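Local coordinates for gala protein type 1, 3 or 4 (Legionella pneumophila subsp. pneumophila, PDB 4XA9) that carries leucine-rich repeats and probably binds a small GTPase and activates its GTP hydrolysis, at residues A[152-165]-A[177-189]. Sequence-based numbering, arbitrary orientation. Where two conformers were deposited one is given.
Sequences DEGVIALASNINIK and IGAIELAKNNQLT
Ile177 sets CB against the carboxylate of Asp152 and CG2 against Ile156 CD1. The next residue, Gly178, donates its N to Asp152 OD1 at 2.9 Å, from above the carboxylate plane. Ser175 binds the other oxygen, OD2. With no side chain on Gly178, Val155 CG2 packs 3.5 Å from Gly178 CA. The methylenes of Glu181 cross Ile156 CG1. Leu182 CD1 lies 3.8 Å from Val155 CB, and CD2 meets Ala159 CB. The helix segments run nearly parallel, at 7°, with axes 8.1 Å apart.

Beyond the helix, Asn185 has CG anti to its backbone N (chi1 176°), which carries the amide toward 152-165. ND2 donates to Ala159 O at 2.9 Å and to a water that also binds Asn161 O and Ile164 O. OD1 accepts from Gln187 N, an Asx turn, and from Leu188 N, completing an Asx motif. Gln187 OE1 lies 3.3 Å from Ile162 CD1. Leu188 and Ile164 point the same way, side by side, CD2 touching CG2. Thr189 N donates to Lys165 O, in the carbonyl plane. In this leucine-rich-repeat fold, apolar packing holds neighbouring helix faces, hydrogen bonds tie their start and the following turns, and Asn185, gripped on both polar atoms, fixes its turn.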
# COMPACT_ATOMS: atom_id res chain seq x y z
N ASP A 152 -5.87 10.86 16.97
CA ASP A 152 -6.25 10.25 18.24
C ASP A 152 -7.75 10.31 18.48
O ASP A 152 -8.37 9.32 18.87
CB ASP A 152 -5.52 10.94 19.40
CG ASP A 152 -4.03 10.64 19.39
OD1 ASP A 152 -3.66 9.47 19.17
OD2 ASP A 152 -3.23 11.58 19.59
N GLU A 153 -8.34 11.48 18.23
CA GLU A 153 -9.79 11.66 18.39
C GLU A 153 -10.56 10.61 17.60
O GLU A 153 -11.54 10.03 18.08
CB GLU A 153 -10.18 13.07 17.96
CG GLU A 153 -11.67 13.36 18.06
CD GLU A 153 -12.00 14.81 17.75
OE1 GLU A 153 -11.19 15.70 18.08
OE2 GLU A 153 -13.08 15.06 17.16
N GLY A 154 -10.09 10.35 16.38
CA GLY A 154 -10.68 9.33 15.53
C GLY A 154 -10.70 7.93 16.12
O GLY A 154 -11.76 7.30 16.19
N VAL A 155 -9.54 7.43 16.53
CA VAL A 155 -9.45 6.05 17.01
C VAL A 155 -9.99 5.92 18.44
O VAL A 155 -10.37 4.83 18.87
CB VAL A 155 -7.99 5.52 16.97
CG1 VAL A 155 -7.49 5.45 15.54
CG2 VAL A 155 -7.07 6.37 17.83
N ILE A 156 -10.04 7.03 19.16
CA ILE A 156 -10.69 7.04 20.47
C ILE A 156 -12.18 6.77 20.28
O ILE A 156 -12.78 5.99 21.01
CB ILE A 156 -10.45 8.37 21.21
CG1 ILE A 156 -9.00 8.42 21.73
CG2 ILE A 156 -11.41 8.52 22.38
CD1 ILE A 156 -8.59 9.76 22.29
N ALA A 157 -12.78 7.40 19.27
CA ALA A 157 -14.18 7.13 18.95
C ALA A 157 -14.36 5.68 18.54
O ALA A 157 -15.26 4.99 19.04
CB ALA A 157 -14.67 8.07 17.85
N LEU A 158 -13.50 5.20 17.65
CA LEU A 158 -13.57 3.81 17.20
C LEU A 158 -13.42 2.82 18.35
O LEU A 158 -14.04 1.76 18.34
CB LEU A 158 -12.49 3.54 16.14
CG LEU A 158 -12.68 4.24 14.79
CD1 LEU A 158 -11.43 4.06 13.93
CD2 LEU A 158 -13.91 3.70 14.07
N ALA A 159 -12.59 3.17 19.34
CA ALA A 159 -12.36 2.29 20.48
C ALA A 159 -13.64 2.03 21.27
O ALA A 159 -13.76 1.00 21.93
CB ALA A 159 -11.29 2.88 21.39
N SER A 160 -14.58 2.96 21.18
CA SER A 160 -15.84 2.84 21.91
C SER A 160 -16.84 1.94 21.19
O SER A 160 -17.84 1.53 21.78
CB SER A 160 -16.47 4.22 22.14
OG SER A 160 -16.83 4.84 20.91
N ASN A 161 -16.58 1.64 19.92
CA ASN A 161 -17.48 0.78 19.14
C ASN A 161 -17.33 -0.68 19.56
O ASN A 161 -16.35 -1.34 19.22
CB ASN A 161 -17.21 0.93 17.64
CG ASN A 161 -18.29 0.26 16.78
OD1 ASN A 161 -18.93 -0.71 17.21
ND2 ASN A 161 -18.48 0.76 15.56
N ILE A 162 -18.33 -1.17 20.27
CA ILE A 162 -18.30 -2.49 20.88
C ILE A 162 -18.35 -3.62 19.84
O ILE A 162 -17.99 -4.77 20.13
CB ILE A 162 -19.48 -2.64 21.88
CG1 ILE A 162 -18.99 -3.23 23.20
CG2 ILE A 162 -20.65 -3.41 21.26
CD1 ILE A 162 -18.19 -2.24 24.02
N ASN A 163 -18.78 -3.29 18.63
CA ASN A 163 -18.95 -4.27 17.57
C ASN A 163 -17.65 -4.67 16.86
O ASN A 163 -17.53 -5.78 16.36
CB ASN A 163 -19.95 -3.75 16.54
CG ASN A 163 -21.32 -3.48 17.14
OD1 ASN A 163 -21.75 -2.33 17.26
ND2 ASN A 163 -22.01 -4.54 17.51
N ILE A 164 -16.69 -3.76 16.81
CA ILE A 164 -15.48 -4.01 16.03
C ILE A 164 -14.58 -5.07 16.67
O ILE A 164 -14.15 -4.93 17.82
CB ILE A 164 -14.66 -2.73 15.84
CG1 ILE A 164 -15.54 -1.61 15.30
CG2 ILE A 164 -13.48 -2.99 14.89
CD1 ILE A 164 -14.80 -0.30 15.11
N LYS A 165 -14.29 -6.13 15.92
CA LYS A 165 -13.41 -7.20 16.38
C LYS A 165 -12.01 -7.05 15.78
O LYS A 165 -11.01 -7.45 16.38
CB LYS A 165 -13.98 -8.57 16.02
CG LYS A 165 -15.26 -8.92 16.77
CD LYS A 165 -14.98 -9.12 18.25
CE LYS A 165 -16.26 -9.45 19.01
NZ LYS A 165 -17.23 -8.32 18.98
N ILE A 177 -1.95 8.61 22.95
CA ILE A 177 -3.29 8.94 23.43
C ILE A 177 -4.36 8.04 22.81
O ILE A 177 -5.22 7.50 23.51
CB ILE A 177 -3.65 10.40 23.10
CG1 ILE A 177 -2.58 11.35 23.64
CG2 ILE A 177 -5.03 10.75 23.63
CD1 ILE A 177 -2.39 11.26 25.13
N GLY A 178 -4.30 7.88 21.50
CA GLY A 178 -5.25 7.04 20.80
C GLY A 178 -4.99 5.57 21.06
O GLY A 178 -5.92 4.79 21.27
N ALA A 179 -3.72 5.19 21.04
CA ALA A 179 -3.34 3.79 21.19
C ALA A 179 -3.73 3.26 22.56
O ALA A 179 -4.19 2.12 22.68
CB ALA A 179 -1.84 3.62 20.96
N ILE A 180 -3.57 4.08 23.59
CA ILE A 180 -3.93 3.67 24.94
C ILE A 180 -5.44 3.39 25.05
O ILE A 180 -5.85 2.41 25.67
CB ILE A 180 -3.50 4.73 25.98
CG1 ILE A 180 -1.98 4.69 26.15
CG2 ILE A 180 -4.17 4.47 27.33
CD1 ILE A 180 -1.41 5.84 26.96
N GLU A 181 -6.26 4.21 24.41
CA GLU A 181 -7.70 3.98 24.45
C GLU A 181 -8.08 2.71 23.69
O GLU A 181 -8.95 1.95 24.12
CB GLU A 181 -8.47 5.19 23.91
CG GLU A 181 -8.24 6.45 24.73
CD GLU A 181 -8.44 6.22 26.23
OE1 GLU A 181 -9.50 5.67 26.61
OE2 GLU A 181 -7.53 6.56 27.01
N LEU A 182 -7.41 2.46 22.57
CA LEU A 182 -7.60 1.21 21.85
C LEU A 182 -7.16 0.01 22.69
O LEU A 182 -7.77 -1.05 22.66
CB LEU A 182 -6.85 1.23 20.52
CG LEU A 182 -7.48 2.07 19.41
CD1 LEU A 182 -6.54 2.20 18.22
CD2 LEU A 182 -8.81 1.47 18.98
N ALA A 183 -6.08 0.19 23.46
CA ALA A 183 -5.59 -0.88 24.33
C ALA A 183 -6.61 -1.23 25.40
O ALA A 183 -6.76 -2.40 25.76
CB ALA A 183 -4.27 -0.47 24.96
N LYS A 184 -7.31 -0.21 25.90
CA LYS A 184 -8.31 -0.41 26.95
C LYS A 184 -9.54 -1.16 26.45
O LYS A 184 -10.27 -1.77 27.24
CB LYS A 184 -8.72 0.94 27.55
CG LYS A 184 -7.62 1.63 28.35
CD LYS A 184 -8.08 2.96 28.93
CE LYS A 184 -6.97 3.62 29.73
NZ LYS A 184 -7.37 4.95 30.28
N ASN A 185 -9.77 -1.10 25.14
CA ASN A 185 -10.87 -1.82 24.49
C ASN A 185 -10.82 -3.31 24.81
O ASN A 185 -9.75 -3.92 24.78
CB ASN A 185 -10.82 -1.61 22.97
CG ASN A 185 -11.87 -2.40 22.23
OD1 ASN A 185 -11.76 -3.61 22.10
ND2 ASN A 185 -12.87 -1.70 21.70
N ASN A 186 -11.98 -3.89 25.11
CA ASN A 186 -12.04 -5.30 25.48
C ASN A 186 -12.70 -6.21 24.45
O ASN A 186 -13.01 -7.36 24.76
CB ASN A 186 -12.79 -5.46 26.81
CG ASN A 186 -12.06 -4.82 27.97
OD1 ASN A 186 -11.06 -5.36 28.46
ND2 ASN A 186 -12.55 -3.67 28.42
N GLN A 187 -12.90 -5.72 23.23
CA GLN A 187 -13.53 -6.54 22.20
C GLN A 187 -12.59 -6.89 21.06
O GLN A 187 -12.68 -7.98 20.49
CB GLN A 187 -14.78 -5.84 21.64
CG GLN A 187 -15.93 -5.75 22.62
CD GLN A 187 -15.76 -4.64 23.62
OE1 GLN A 187 -15.29 -3.55 23.28
NE2 GLN A 187 -16.12 -4.90 24.87
N LEU A 188 -11.69 -5.97 20.72
CA LEU A 188 -10.73 -6.20 19.63
C LEU A 188 -9.87 -7.44 19.85
O LEU A 188 -9.29 -7.62 20.92
CB LEU A 188 -9.81 -4.98 19.47
CG LEU A 188 -10.43 -3.67 18.99
CD1 LEU A 188 -9.38 -2.57 19.04
CD2 LEU A 188 -10.98 -3.82 17.58
N THR A 189 -9.81 -8.29 18.83
CA THR A 189 -8.96 -9.48 18.87
C THR A 189 -7.76 -9.31 17.95
O THR A 189 -6.77 -10.02 18.08
CB THR A 189 -9.74 -10.74 18.46
OG1 THR A 189 -10.21 -10.59 17.11
CG2 THR A 189 -10.92 -10.96 19.38
O HOH W 1 -14.37 -2.92 19.95